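Side-chain contacts in xyloglucan-specific endo-beta-1,4-glucanase BoGH9A (Bacteroides ovatus, PDB 6DHT), which cleaves the beta-1,4-linked glucan backbone of xyloglucan from within the chain, releasing xyloglucan oligosaccharides: residues Trp224-Gln229 with Pro290-Arg295; Ile357-Ala362 with Asn394-Arg399. One frame throughout, in Å; residues are numbered along the deposited sequence. Where two conformers were deposited one is given.

Interaction 1 of 2, residues Trp224-Gln229 with Pro290-Arg295; sequences WMLTMQ and PGFSKR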
# COMPACT_ATOMS: atom_id res chain seq x y z
N TRP A 224 16.59 9.44 2.72
CA TRP A 224 16.01 10.78 2.74
C TRP A 224 15.42 11.12 4.12
O TRP A 224 15.62 12.22 4.65
CB TRP A 224 14.94 10.96 1.66
CG TRP A 224 14.14 12.17 1.93
CD1 TRP A 224 14.59 13.45 1.93
CD2 TRP A 224 12.77 12.24 2.36
NE1 TRP A 224 13.60 14.31 2.29
CE2 TRP A 224 12.47 13.59 2.58
CE3 TRP A 224 11.77 11.29 2.56
CZ2 TRP A 224 11.21 14.00 2.98
CZ3 TRP A 224 10.52 11.71 2.96
CH2 TRP A 224 10.25 13.04 3.17
N MET A 225 14.66 10.19 4.71
CA MET A 225 13.99 10.46 5.99
C MET A 225 14.99 10.92 7.07
O MET A 225 14.67 11.81 7.84
CB MET A 225 13.23 9.22 6.47
CG MET A 225 12.04 8.88 5.63
SD MET A 225 11.11 7.47 6.26
CE MET A 225 10.14 8.25 7.54
N LEU A 226 16.16 10.30 7.11
CA LEU A 226 17.21 10.69 8.06
C LEU A 226 17.51 12.19 7.99
O LEU A 226 17.76 12.82 9.03
CB LEU A 226 18.48 9.88 7.82
CG LEU A 226 18.38 8.40 8.17
CD1 LEU A 226 19.64 7.71 7.71
CD2 LEU A 226 18.22 8.17 9.66
N THR A 227 17.47 12.76 6.79
CA THR A 227 17.77 14.19 6.59
C THR A 227 16.67 15.13 7.07
O THR A 227 16.85 16.35 7.11
CB THR A 227 18.08 14.52 5.11
OG1 THR A 227 16.87 14.54 4.33
CG2 THR A 227 19.08 13.54 4.52
N MET A 228 15.51 14.58 7.43
CA MET A 228 14.38 15.36 7.89
C MET A 228 14.34 15.52 9.41
O MET A 228 13.37 16.09 9.93
CB MET A 228 13.08 14.75 7.37
CG MET A 228 12.94 14.88 5.88
SD MET A 228 12.49 16.52 5.34
CE MET A 228 10.80 16.50 5.79
N GLN A 229 15.36 14.98 10.08
CA GLN A 229 15.51 15.10 11.52
C GLN A 229 16.48 16.23 11.87
O GLN A 229 17.60 16.25 11.37
CB GLN A 229 16.03 13.79 12.11
CG GLN A 229 16.11 13.80 13.63
CD GLN A 229 16.36 12.45 14.22
OE1 GLN A 229 17.25 11.73 13.79
NE2 GLN A 229 15.62 12.13 15.26
N PRO A 290 26.46 0.19 5.12
CA PRO A 290 27.32 0.26 6.31
C PRO A 290 26.88 1.34 7.28
O PRO A 290 26.69 2.49 6.89
CB PRO A 290 28.70 0.57 5.73
CG PRO A 290 28.45 1.13 4.38
CD PRO A 290 27.22 0.43 3.88
N GLY A 291 26.70 0.96 8.54
CA GLY A 291 26.36 1.91 9.57
C GLY A 291 24.90 2.28 9.69
O GLY A 291 24.51 2.95 10.65
N PHE A 292 24.06 1.85 8.76
CA PHE A 292 22.68 2.33 8.79
C PHE A 292 21.88 1.80 9.99
O PHE A 292 21.15 2.53 10.64
CB PHE A 292 21.97 2.02 7.47
CG PHE A 292 20.50 2.34 7.48
CD1 PHE A 292 20.05 3.62 7.72
CD2 PHE A 292 19.58 1.34 7.26
CE1 PHE A 292 18.71 3.90 7.76
CE2 PHE A 292 18.23 1.62 7.27
CZ PHE A 292 17.80 2.88 7.52
N SER A 293 22.01 0.51 10.28
CA SER A 293 21.26 -0.07 11.39
C SER A 293 21.48 0.72 12.67
O SER A 293 20.53 1.09 13.34
CB SER A 293 21.64 -1.53 11.60
OG SER A 293 21.01 -2.04 12.76
N LYS A 294 22.75 0.97 13.01
CA LYS A 294 23.09 1.75 14.20
C LYS A 294 22.57 3.18 14.14
O LYS A 294 21.97 3.68 15.09
CB LYS A 294 24.61 1.75 14.36
CG LYS A 294 25.11 2.43 15.62
CD LYS A 294 26.63 2.58 15.59
CE LYS A 294 27.15 3.17 16.88
NZ LYS A 294 27.05 2.19 18.00
N ARG A 295 22.79 3.84 13.02
CA ARG A 295 22.30 5.20 12.85
C ARG A 295 20.78 5.30 12.97
O ARG A 295 20.25 6.22 13.59
CB ARG A 295 22.76 5.73 11.49
CG ARG A 295 22.33 7.13 11.21
CD ARG A 295 22.91 7.65 9.91
NE ARG A 295 22.48 9.03 9.70
CZ ARG A 295 22.53 9.67 8.53
NH1 ARG A 295 22.96 9.04 7.44
NH2 ARG A 295 22.11 10.93 8.47

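Interaction 2 of 2, residues Ile357-Ala362 with Asn394-Arg399; sequences IYREEA and NEADRR. With EDO (1,2-ethanediol), chain L.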
# COMPACT_ATOMS: atom_id res chain seq x y z
N ILE A 357 11.13 0.21 29.44
CA ILE A 357 10.57 1.54 29.46
C ILE A 357 9.73 1.79 28.19
O ILE A 357 8.70 2.45 28.24
CB ILE A 357 11.69 2.60 29.64
CG1 ILE A 357 11.09 3.95 29.97
CG2 ILE A 357 12.60 2.67 28.42
CD1 ILE A 357 12.12 4.91 30.55
N TYR A 358 10.15 1.21 27.07
CA TYR A 358 9.36 1.29 25.84
C TYR A 358 8.12 0.38 25.87
O TYR A 358 7.05 0.77 25.43
CB TYR A 358 10.22 0.97 24.62
CG TYR A 358 11.26 2.00 24.30
CD1 TYR A 358 10.88 3.32 24.08
CD2 TYR A 358 12.59 1.68 24.19
CE1 TYR A 358 11.79 4.29 23.78
CE2 TYR A 358 13.53 2.66 23.89
CZ TYR A 358 13.12 3.96 23.68
OH TYR A 358 14.04 4.93 23.38
N ARG A 359 8.28 -0.84 26.39
CA ARG A 359 7.16 -1.75 26.56
C ARG A 359 6.00 -1.09 27.32
O ARG A 359 4.85 -1.21 26.93
CB ARG A 359 7.60 -3.02 27.30
CG ARG A 359 6.44 -3.99 27.54
CD ARG A 359 6.77 -5.03 28.57
NE ARG A 359 5.82 -6.13 28.51
CZ ARG A 359 4.60 -6.12 29.07
NH1 ARG A 359 4.17 -5.08 29.74
NH2 ARG A 359 3.81 -7.18 28.94
N GLU A 360 6.32 -0.41 28.42
CA GLU A 360 5.27 0.18 29.23
C GLU A 360 4.51 1.22 28.44
O GLU A 360 3.30 1.33 28.58
CB GLU A 360 5.89 0.79 30.50
CG GLU A 360 4.96 1.66 31.34
CD GLU A 360 3.78 0.91 31.93
OE1 GLU A 360 3.81 -0.34 31.97
OE2 GLU A 360 2.80 1.57 32.36
N GLU A 361 5.21 1.97 27.59
CA GLU A 361 4.54 2.95 26.73
C GLU A 361 3.60 2.27 25.73
O GLU A 361 2.49 2.74 25.51
CB GLU A 361 5.55 3.83 26.01
CG GLU A 361 6.49 4.63 26.95
CD GLU A 361 5.75 5.52 27.94
OE1 GLU A 361 5.04 6.45 27.50
OE2 GLU A 361 5.87 5.28 29.17
N ALA A 362 4.03 1.15 25.15
CA ALA A 362 3.16 0.39 24.26
C ALA A 362 1.92 -0.12 24.96
O ALA A 362 0.81 -0.03 24.43
CB ALA A 362 3.90 -0.77 23.65
N ASN A 394 8.02 -13.54 26.73
CA ASN A 394 7.75 -13.99 28.09
C ASN A 394 6.26 -14.09 28.38
O ASN A 394 5.42 -13.77 27.52
CB ASN A 394 8.49 -13.10 29.09
CG ASN A 394 7.94 -11.69 29.17
OD1 ASN A 394 6.83 -11.41 28.75
ND2 ASN A 394 8.73 -10.79 29.75
N GLU A 395 5.89 -14.55 29.57
CA GLU A 395 4.50 -14.80 29.90
C GLU A 395 3.61 -13.57 29.71
O GLU A 395 2.55 -13.66 29.06
CB GLU A 395 4.35 -15.34 31.33
CG GLU A 395 2.92 -15.70 31.66
CD GLU A 395 2.71 -16.18 33.07
OE1 GLU A 395 3.72 -16.36 33.81
OE2 GLU A 395 1.54 -16.41 33.44
N ALA A 396 4.02 -12.43 30.24
CA ALA A 396 3.20 -11.23 30.17
C ALA A 396 3.08 -10.77 28.71
O ALA A 396 2.01 -10.34 28.28
CB ALA A 396 3.81 -10.12 31.02
N ASP A 397 4.18 -10.84 27.97
CA ASP A 397 4.18 -10.39 26.58
C ASP A 397 3.34 -11.31 25.70
O ASP A 397 2.63 -10.84 24.78
CB ASP A 397 5.60 -10.30 26.02
CG ASP A 397 6.35 -9.09 26.54
OD1 ASP A 397 5.73 -8.26 27.23
OD2 ASP A 397 7.54 -8.99 26.22
N ARG A 398 3.37 -12.61 25.97
CA ARG A 398 2.56 -13.55 25.23
C ARG A 398 1.09 -13.33 25.52
O ARG A 398 0.25 -13.38 24.62
CB ARG A 398 2.96 -14.98 25.58
CG ARG A 398 2.36 -15.98 24.64
CD ARG A 398 3.34 -16.31 23.53
NE ARG A 398 3.07 -15.54 22.33
CZ ARG A 398 3.96 -15.28 21.38
NH1 ARG A 398 5.21 -15.72 21.45
NH2 ARG A 398 3.58 -14.57 20.34
N ARG A 399 0.77 -13.01 26.77
CA ARG A 399 -0.60 -12.74 27.14
C ARG A 399 -1.11 -11.49 26.40
O ARG A 399 -2.25 -11.45 25.93
CB ARG A 399 -0.69 -12.54 28.66
CG ARG A 399 -2.09 -12.34 29.21
CD ARG A 399 -2.03 -11.55 30.52
NE ARG A 399 -0.91 -11.99 31.36
CZ ARG A 399 -0.20 -11.19 32.15
NH1 ARG A 399 -0.47 -9.90 32.25
NH2 ARG A 399 0.81 -11.71 32.86
C1 EDO L . -0.19 -14.46 19.84
O1 EDO L . 0.60 -14.87 20.96
C2 EDO L . 0.68 -14.46 18.59
O2 EDO L . 0.84 -15.81 18.13

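Interaction 1 of 2, residues Trp224-Gln229 with Pro290-Arg295
A chi1 of -69° puts CG of Leu-226 beside its backbone N, while Arg-295, with CG anti to the backbone N (chi1 -180°), runs extended from CG to NE and carries its guanidinium out to meet CD1 of Leu-226, the two coming from opposite directions. Methyl CD1 of Leu-226 settles over one face of the Arg-295 guanidinium, 3.4 Å above the plane and displaced from the group's centre, with CD1 3.6 Å from CZ of Arg-295. Further back along the leucine, CB of Leu-226 lies 3.8 Å from NH2 of Arg-295. The same methyl also approaches the ring of Phe-292, but at its edge and near its plane, with Leu-226 CD1 3.9 Å from Phe-292 CE1. One branch of a leucine is thus shared between the flat face of a cation and the rim of an aromatic ring, a van der Waals contact to which polarisation of the methyl by the cation may add. It joins two helices of the (alpha/alpha)6 barrel of glycoside hydrolase family 9: the C-terminal part of helix 213-226 and the first turn of helix 292-309, before which Gly-291 takes the N-cap position with a positive phi. Phe-292 turns edge-to-face against Phe-282, and Leu-226 also touches Met-275 of helix 265-281, so the apolar side of the contact is buried while Arg-295 lies toward solvent. Leu-226 to Gln-229 form a type I beta turn. Just before it, Trp-224 O receives two donors, Thr-227 N and Thr-227 OG1; the hydroxyl, 2.7 Å from Trp-224 O, approaches a lone pair of that oxygen within the carbonyl plane.

Interaction 2 of 2, residues Ile357-Ala362 with Asn394-Arg399
Within 357-362 and 394-399, the CA atoms of Arg-359 and Asp-397 are the closest pair, 9.1 Å apart, a gap spanned mainly by the Arg-359 side chain. Arg-359 reaches across with its chain extended from CG to NE. Both its NE and NH2 converge on a single carboxylate oxygen, so the salt bridge is forked onto OD1 of Asp-397. NE to OD1 measures a very short 2.5 Å, a value to be taken with caution, and NH2 of Arg-359 sits 2.8 Å from Asp-397 OD1 with a bent N-H...O angle of 131°. The guanidinium and carboxylate planes are 10° apart, nearly coplanar, and NH2 meets OD1 nearly in line with its C-O bond. The aspartate stands in the first turn of helix 395-416, which Asn-394 opens as N-cap: OD1 of Asn-394 accepts from the backbone N of Asp-397 at 2.8 Å. Oxygen OD2 of Asp-397 is hydrogen-bonded to the hydroxyl of Tyr-350 in helix 339-353, which probably helps fix the rotation of the carboxylate. A methionine in place of Arg-359 would probably leave the largely buried Asp-397 without its cationic mate and its OD1 without two donors. Beside the bridge, the methyl CB of Ala-396 touches Arg-359 NH2 at 3.6 Å. On the same helix Arg-398 grips one oxygen of a 1,2-ethanediol, probably from the crystallisation liquor, through NE and NH2.

How the interactions relate
The two contacts illustrate how an arginine can serve unlike purposes within one catalytic domain. In interaction 1 the guanidinium offers its face to a leucine methyl beside a buried phenylalanine; in interaction 2 it offers its edge to a carboxylate in a partly buried setting. The first is van der Waals packing against an aromatic ring and a cation's face, the second a salt bridge, both away from the active and metal sites. Their centres are 27 Å apart, yet helix 292-309 links them: interaction 1 uses its first turn, while Tyr-358, next to Arg-359 in interaction 2, meets Tyr-304 edge-to-face and hydrogen-bonds to Glu-301. The remaining helices differ: 213-226 in one, 356-364 and 395-416 in the other.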